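Local atomic coordinates of C2 domain protein (Ramazzottius varieornatus, PDB entry 7DF2), a protein that binds calcium ions through its C2 domain and is a protein specific to tardigrades, its wider role not established. Residues Asn82-Phe85 and Gly86-Val90; Ser89-Tyr92 and Ser93-Ile96; Tyr189-Pro192 and Glu193-Arg197. All blocks are in the same frame, centred on the assembly; numbering follows the deposited sequence.

All three are local contacts of a C2-domain beta-sandwich, two in one loop and one where a strand passes into a turn, away from the calcium sites. Interactions 1 and 2 come first along the chain and follow each other in the loop between strands 70-77 and 96-100; they share Ser89 and Val90, their centres lie about 9 Å apart, and Phe85 of the first packs on Tyr92 and Tyr95 of the second. Interaction 3 comes much later, where strand 181-190 of the four-stranded sheet runs into the C-terminal tail. Its centre is about 27 Å from that of interaction 1 and 23 Å from that of interaction 2. The contacts therefore shape connections of the sandwich, not the metal site.

Interaction 1 (Asn82-Phe85 and Gly86-Val90); sequences NNDF and GGDSV
Asn83 and Asp84 meet Asp88 and Ser89 across a tight turn in the long loop that carries the C2 beta-sandwich from strand 70-77 to strand 96-100. At its heart the carbonyl of Gly86 accepts twice: the bond from Ser89 N closes a beta-turn at residues 86-89, and the one from Val90 N extends it to an overlapping alpha-turn. Gly86 itself has a positive phi at which a CB would be jammed against Phe85 O, which explains the glycine.

Two side chains tie the limbs of the loop together. The amide of Asn83 reaches across with ND2 to Asp88 O at 2.7 Å; the bond is nearly straight (170°), with the acceptor close to the amide plane, although the nitrogen sits above the plane of the carbonyl it meets. From the other limb, Ser89 OG donates to Asp84 O at 2.6 Å. Its chi1 of 46° sets OG between the backbone N and the carbonyl carbon, folded back toward the turn, and a small hydroxyl suits this buried spot.

The two aspartates lie side by side, their carboxylate planes nearly parallel (5°), with Asp84 OD1 4.0 Å from Asp88 OD2. Both are exposed, so solvent probably softens their repulsion. The CB of Phe85 rests on Gly86 N, and its ring makes a cation-pi contact with Arg129.

Water completes the turn. One molecule accepts from Asp84 N at 2.8 Å and donates to Asp88 OD2 at 3.0 Å; a second accepts from Asp88 N at 2.8 Å and donates to Phe85 O at 3.0 Å.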
loop_
_atom_site.group_PDB
_atom_site.type_symbol
_atom_site.label_atom_id
_atom_site.label_comp_id
_atom_site.label_asym_id
_atom_site.label_seq_id
_atom_site.Cartn_x
_atom_site.Cartn_y
_atom_site.Cartn_z
ATOM N N ASN A 82 3.940 11.247 -5.792
ATOM C CA ASN A 82 3.088 11.885 -6.779
ATOM C C ASN A 82 3.241 11.288 -8.167
ATOM O O ASN A 82 2.501 11.680 -9.074
ATOM C CB ASN A 82 3.377 13.380 -6.816
ATOM C CG ASN A 82 3.054 14.058 -5.509
ATOM O OD1 ASN A 82 2.001 13.816 -4.914
ATOM N ND2 ASN A 82 3.966 14.897 -5.038
ATOM N N ASN A 83 4.156 10.343 -8.351
ATOM C CA ASN A 83 4.417 9.790 -9.670
ATOM C C ASN A 83 3.452 8.656 -9.989
ATOM O O ASN A 83 2.830 8.063 -9.102
ATOM C CB ASN A 83 5.851 9.286 -9.788
ATOM C CG ASN A 83 6.857 10.412 -9.875
ATOM O OD1 ASN A 83 6.553 11.550 -9.546
ATOM N ND2 ASN A 83 8.060 10.096 -10.328
ATOM N N ASP A 84 3.345 8.355 -11.282
ATOM C CA ASP A 84 2.439 7.313 -11.744
ATOM C C ASP A 84 2.827 5.956 -11.169
ATOM O O ASP A 84 3.991 5.702 -10.847
ATOM C CB ASP A 84 2.461 7.222 -13.270
ATOM C CG ASP A 84 1.757 8.378 -13.935
ATOM O OD1 ASP A 84 1.929 8.532 -15.163
ATOM O OD2 ASP A 84 1.036 9.125 -13.239
ATOM N N PHE A 85 1.834 5.073 -11.068
ATOM C CA PHE A 85 2.109 3.683 -10.741
ATOM C C PHE A 85 3.004 3.065 -11.808
ATOM O O PHE A 85 2.920 3.401 -12.994
ATOM C CB PHE A 85 0.804 2.898 -10.614
ATOM C CG PHE A 85 0.202 2.959 -9.244
ATOM C CD1 PHE A 85 0.554 2.023 -8.284
ATOM C CD2 PHE A 85 -0.710 3.952 -8.915
ATOM C CE1 PHE A 85 0.005 2.067 -7.020
ATOM C CE2 PHE A 85 -1.263 4.012 -7.641
ATOM C CZ PHE A 85 -0.905 3.072 -6.695
ATOM N N GLY A 86 3.872 2.154 -11.377
ATOM C CA GLY A 86 4.826 1.556 -12.286
ATOM C C GLY A 86 6.190 2.216 -12.212
ATOM O O GLY A 86 6.567 2.773 -11.173
ATOM N N GLY A 87 6.929 2.179 -13.328
ATOM C CA GLY A 87 8.328 2.577 -13.314
ATOM C C GLY A 87 8.570 4.019 -12.914
ATOM O O GLY A 87 9.660 4.356 -12.444
ATOM N N ASP A 88 7.567 4.887 -13.085
ATOM C CA ASP A 88 7.743 6.288 -12.707
ATOM C C ASP A 88 7.919 6.465 -11.204
ATOM O O ASP A 88 8.485 7.473 -10.765
ATOM C CB ASP A 88 6.552 7.122 -13.178
ATOM C CG ASP A 88 6.611 7.440 -14.660
ATOM O OD1 ASP A 88 7.372 6.767 -15.395
ATOM O OD2 ASP A 88 5.884 8.359 -15.088
ATOM N N SER A 89 7.421 5.527 -10.401
ATOM C CA SER A 89 7.548 5.620 -8.948
ATOM C C SER A 89 8.379 4.474 -8.389
ATOM O O SER A 89 9.440 4.709 -7.798
ATOM C CB SER A 89 6.165 5.643 -8.289
ATOM O OG SER A 89 5.323 4.641 -8.834
ATOM N N VAL A 90 7.918 3.242 -8.559
ATOM C CA VAL A 90 8.622 2.053 -8.095
ATOM C C VAL A 90 8.145 0.873 -8.928
ATOM O O VAL A 90 6.932 0.649 -9.051
ATOM C CB VAL A 90 8.404 1.818 -6.590
ATOM C CG1 VAL A 90 6.939 1.964 -6.222
ATOM C CG2 VAL A 90 8.898 0.437 -6.200
HETATM O O HOH W 1 4.538 10.119 -13.121
HETATM O O HOH W 2 5.205 4.479 -14.571
#

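Interaction 2 (Ser89-Tyr92 and Ser93-Ile96); sequences SVPY and SNYI
Pro91 and Tyr92 are joined to Asn94 and Tyr95 by two successive backbone hydrogen bonds of the 3-10 type: Asn94 N to Pro91 O at 2.9 Å and Tyr95 N to Tyr92 O at 3.0 Å. Proline suits the start of such a turn, where its missing N-H costs no bond.

The aromatic contact is an offset edge-to-face pair, the edge of Tyr92 turned toward the face of Tyr95. The two run side by side, centroids 5.6 Å apart and planes at 68°, with Tyr92 CD1 3.8 Å from Tyr95 CE1. A chi1 of -73°, with CG trans to the carbonyl carbon, brings the Tyr95 ring alongside Tyr92. Its CE1 also receives Val90 CG1 at 3.6 Å. Arg131 adds a cation-pi contact to Tyr92.

One water links three polar atoms: it donates to Ser89 OG at 2.8 Å and to Val90 O at 2.7 Å, and is hydrogen-bonded to Tyr95 OH at 2.6 Å. An alanine at Tyr95 is likely to leave this water without one of its partners and the ring of Tyr92 and CG1 of Val90 facing a gap.

Together these contacts make a 3-10 turn that delivers the chain into strand 96-100 of the beta-sandwich.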
loop_
_atom_site.group_PDB
_atom_site.type_symbol
_atom_site.label_atom_id
_atom_site.label_comp_id
_atom_site.label_asym_id
_atom_site.label_seq_id
_atom_site.Cartn_x
_atom_site.Cartn_y
_atom_site.Cartn_z
ATOM N N SER A 89 7.421 5.527 -10.401
ATOM C CA SER A 89 7.548 5.620 -8.948
ATOM C C SER A 89 8.379 4.474 -8.389
ATOM O O SER A 89 9.440 4.709 -7.798
ATOM C CB SER A 89 6.165 5.643 -8.289
ATOM O OG SER A 89 5.323 4.641 -8.834
ATOM N N VAL A 90 7.918 3.242 -8.559
ATOM C CA VAL A 90 8.622 2.053 -8.095
ATOM C C VAL A 90 8.145 0.873 -8.928
ATOM O O VAL A 90 6.932 0.649 -9.051
ATOM C CB VAL A 90 8.404 1.818 -6.590
ATOM C CG1 VAL A 90 6.939 1.964 -6.222
ATOM C CG2 VAL A 90 8.898 0.437 -6.200
ATOM N N PRO A 91 9.056 0.100 -9.515
ATOM C CA PRO A 91 8.640 -1.051 -10.321
ATOM C C PRO A 91 7.852 -2.045 -9.485
ATOM O O PRO A 91 8.149 -2.265 -8.309
ATOM C CB PRO A 91 9.967 -1.649 -10.795
ATOM C CG PRO A 91 10.962 -0.544 -10.658
ATOM C CD PRO A 91 10.518 0.265 -9.489
ATOM N N TYR A 92 6.837 -2.649 -10.110
ATOM C CA TYR A 92 5.987 -3.602 -9.400
ATOM C C TYR A 92 6.793 -4.762 -8.831
ATOM O O TYR A 92 6.427 -5.324 -7.791
ATOM C CB TYR A 92 4.895 -4.124 -10.336
ATOM C CG TYR A 92 3.933 -3.066 -10.819
ATOM C CD1 TYR A 92 3.456 -2.083 -9.965
ATOM C CD2 TYR A 92 3.486 -3.057 -12.135
ATOM C CE1 TYR A 92 2.562 -1.120 -10.410
ATOM C CE2 TYR A 92 2.611 -2.103 -12.585
ATOM C CZ TYR A 92 2.150 -1.137 -11.728
ATOM O OH TYR A 92 1.267 -0.194 -12.190
ATOM N N SER A 93 7.910 -5.115 -9.477
ATOM C CA SER A 93 8.756 -6.189 -8.958
ATOM C C SER A 93 9.347 -5.871 -7.587
ATOM O O SER A 93 9.822 -6.783 -6.906
ATOM C CB SER A 93 9.892 -6.476 -9.938
ATOM O OG SER A 93 10.662 -5.307 -10.149
ATOM N N ASN A 94 9.348 -4.610 -7.167
ATOM C CA ASN A 94 9.871 -4.248 -5.856
ATOM C C ASN A 94 8.804 -4.226 -4.769
ATOM O O ASN A 94 9.145 -4.061 -3.592
ATOM C CB ASN A 94 10.563 -2.884 -5.922
ATOM C CG ASN A 94 11.726 -2.879 -6.901
ATOM O OD1 ASN A 94 12.014 -1.868 -7.544
ATOM N ND2 ASN A 94 12.385 -4.023 -7.038
ATOM N N TYR A 95 7.532 -4.377 -5.128
ATOM C CA TYR A 95 6.493 -4.464 -4.112
ATOM C C TYR A 95 6.618 -5.777 -3.341
ATOM O O TYR A 95 7.247 -6.740 -3.790
ATOM C CB TYR A 95 5.097 -4.394 -4.740
ATOM C CG TYR A 95 4.632 -3.054 -5.264
ATOM C CD1 TYR A 95 5.417 -2.286 -6.125
ATOM C CD2 TYR A 95 3.363 -2.579 -4.931
ATOM C CE1 TYR A 95 4.949 -1.062 -6.630
ATOM C CE2 TYR A 95 2.893 -1.371 -5.429
ATOM C CZ TYR A 95 3.685 -0.620 -6.277
ATOM O OH TYR A 95 3.194 0.577 -6.739
ATOM N N ILE A 96 5.977 -5.823 -2.178
ATOM C CA ILE A 96 5.911 -7.031 -1.357
ATOM C C ILE A 96 4.599 -7.751 -1.647
ATOM O O ILE A 96 3.524 -7.144 -1.551
ATOM C CB ILE A 96 6.010 -6.681 0.138
ATOM C CG1 ILE A 96 7.221 -5.781 0.412
ATOM C CG2 ILE A 96 5.989 -7.960 0.995
ATOM C CD1 ILE A 96 8.523 -6.370 -0.027
HETATM O O HOH W 3 4.608 1.928 -8.490
#

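Interaction 3 (Tyr189-Pro192 and Glu193-Arg197); sequences YNIP and ESTCR
Ile191 leans over Thr195 and Cys196 just after strand 181-190 ends. Its CB lies 3.7 Å from Thr195 OG1, and CG1 is hardly farther from the same oxygen, at 4.0 Å. A chi1 of 55° tucks CG1 in over the backbone, and an extended chi2 (168°) carries the methyl on toward Cys196. That methyl, CD1, touches Cys196 CA at 3.8 Å and SG at 3.9 Å. A branched aliphatic chain suits the place, since its whole length runs along the threonine OG1 while the tip alone goes on to the cysteine.

Thr195 turns its hydroxyl back to the start of the turn. OG1 donates to Pro192 O at 2.8 Å, in the carbonyl plane and on a lone pair, while Thr195 N binds the same oxygen at 3.0 Å from above that plane. One residue thus grips the carbonyl twice, by two different directions of approach. OG1 also rests against Pro192 CD, 3.6 Å away. A second, overlapping i+3 bond runs from Cys196 N to Glu193 O.

Beyond this, Cys196 is disulfide-bonded to Cys119, and Arg197 forms a salt bridge with Asp117. The arrangement is a short 3-10 turn, entered through a proline, that reverses the chain at one end of the beta-sandwich and leads the tail to a disulfide with the end of strand 107-119.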
loop_
_atom_site.group_PDB
_atom_site.type_symbol
_atom_site.label_atom_id
_atom_site.label_comp_id
_atom_site.label_asym_id
_atom_site.label_seq_id
_atom_site.Cartn_x
_atom_site.Cartn_y
_atom_site.Cartn_z
ATOM N N TYR A 189 6.675 6.281 13.748
ATOM C CA TYR A 189 7.292 6.621 15.022
ATOM C C TYR A 189 8.788 6.772 14.833
ATOM O O TYR A 189 9.404 6.099 14.000
ATOM C CB TYR A 189 7.006 5.559 16.091
ATOM C CG TYR A 189 7.187 4.134 15.613
ATOM C CD1 TYR A 189 6.131 3.435 15.024
ATOM C CD2 TYR A 189 8.402 3.485 15.757
ATOM C CE1 TYR A 189 6.306 2.128 14.575
ATOM C CE2 TYR A 189 8.581 2.189 15.325
ATOM C CZ TYR A 189 7.525 1.511 14.738
ATOM O OH TYR A 189 7.735 0.220 14.319
ATOM N N ASN A 190 9.370 7.649 15.644
ATOM C CA ASN A 190 10.807 7.827 15.631
ATOM C C ASN A 190 11.501 6.574 16.146
ATOM O O ASN A 190 10.997 5.876 17.030
ATOM C CB ASN A 190 11.188 9.036 16.480
ATOM C CG ASN A 190 10.577 10.319 15.953
ATOM O OD1 ASN A 190 10.863 10.730 14.836
ATOM N ND2 ASN A 190 9.738 10.956 16.758
ATOM N N ILE A 191 12.662 6.292 15.568
ATOM C CA ILE A 191 13.508 5.173 15.961
ATOM C C ILE A 191 14.930 5.705 16.103
ATOM O O ILE A 191 15.275 6.715 15.469
ATOM C CB ILE A 191 13.443 4.025 14.939
ATOM C CG1 ILE A 191 13.802 4.538 13.534
ATOM C CG2 ILE A 191 12.066 3.354 14.987
ATOM C CD1 ILE A 191 14.046 3.439 12.491
ATOM N N PRO A 192 15.777 5.075 16.911
ATOM C CA PRO A 192 17.174 5.520 16.995
ATOM C C PRO A 192 17.859 5.395 15.648
ATOM O O PRO A 192 17.599 4.463 14.886
ATOM C CB PRO A 192 17.792 4.568 18.028
ATOM C CG PRO A 192 16.633 4.043 18.810
ATOM C CD PRO A 192 15.480 3.979 17.853
ATOM N N GLU A 193 18.748 6.351 15.356
ATOM C CA GLU A 193 19.435 6.361 14.067
ATOM C C GLU A 193 20.155 5.043 13.801
ATOM O O GLU A 193 20.210 4.578 12.655
ATOM C CB GLU A 193 20.422 7.534 14.010
ATOM C CG GLU A 193 21.363 7.485 12.822
ATOM C CD GLU A 193 22.201 8.747 12.679
ATOM O OE1 GLU A 193 22.113 9.631 13.561
ATOM O OE2 GLU A 193 22.944 8.855 11.679
ATOM N N SER A 194 20.717 4.428 14.848
ATOM C CA SER A 194 21.490 3.203 14.668
ATOM C C SER A 194 20.636 2.061 14.127
ATOM O O SER A 194 21.168 1.141 13.496
ATOM C CB SER A 194 22.150 2.796 15.993
ATOM O OG SER A 194 21.188 2.491 16.998
ATOM N N THR A 195 19.325 2.101 14.360
ATOM C CA THR A 195 18.415 1.029 13.965
ATOM C C THR A 195 17.733 1.289 12.631
ATOM O O THR A 195 16.896 0.485 12.211
ATOM C CB THR A 195 17.343 0.818 15.043
ATOM O OG1 THR A 195 16.419 1.909 15.021
ATOM C CG2 THR A 195 17.967 0.747 16.430
ATOM N N CYS A 196 18.061 2.388 11.962
ATOM C CA CYS A 196 17.350 2.776 10.753
ATOM C C CYS A 196 17.863 1.970 9.561
ATOM O O CYS A 196 19.071 1.892 9.327
ATOM C CB CYS A 196 17.522 4.281 10.533
ATOM S SG CYS A 196 16.183 5.095 9.636
ATOM N N ARG A 197 16.930 1.346 8.798
ATOM C CA ARG A 197 17.356 0.456 7.720
ATOM C C ARG A 197 17.380 1.205 6.396
ATOM O O ARG A 197 16.385 1.865 6.054
ATOM C CB ARG A 197 16.416 -0.745 7.600
ATOM C CG ARG A 197 16.163 -1.489 8.896
ATOM C CD ARG A 197 14.913 -2.348 8.765
ATOM N NE ARG A 197 13.693 -1.547 8.732
ATOM C CZ ARG A 197 12.514 -2.018 8.328
ATOM N NH1 ARG A 197 12.424 -3.274 7.923
ATOM N NH2 ARG A 197 11.437 -1.242 8.329
#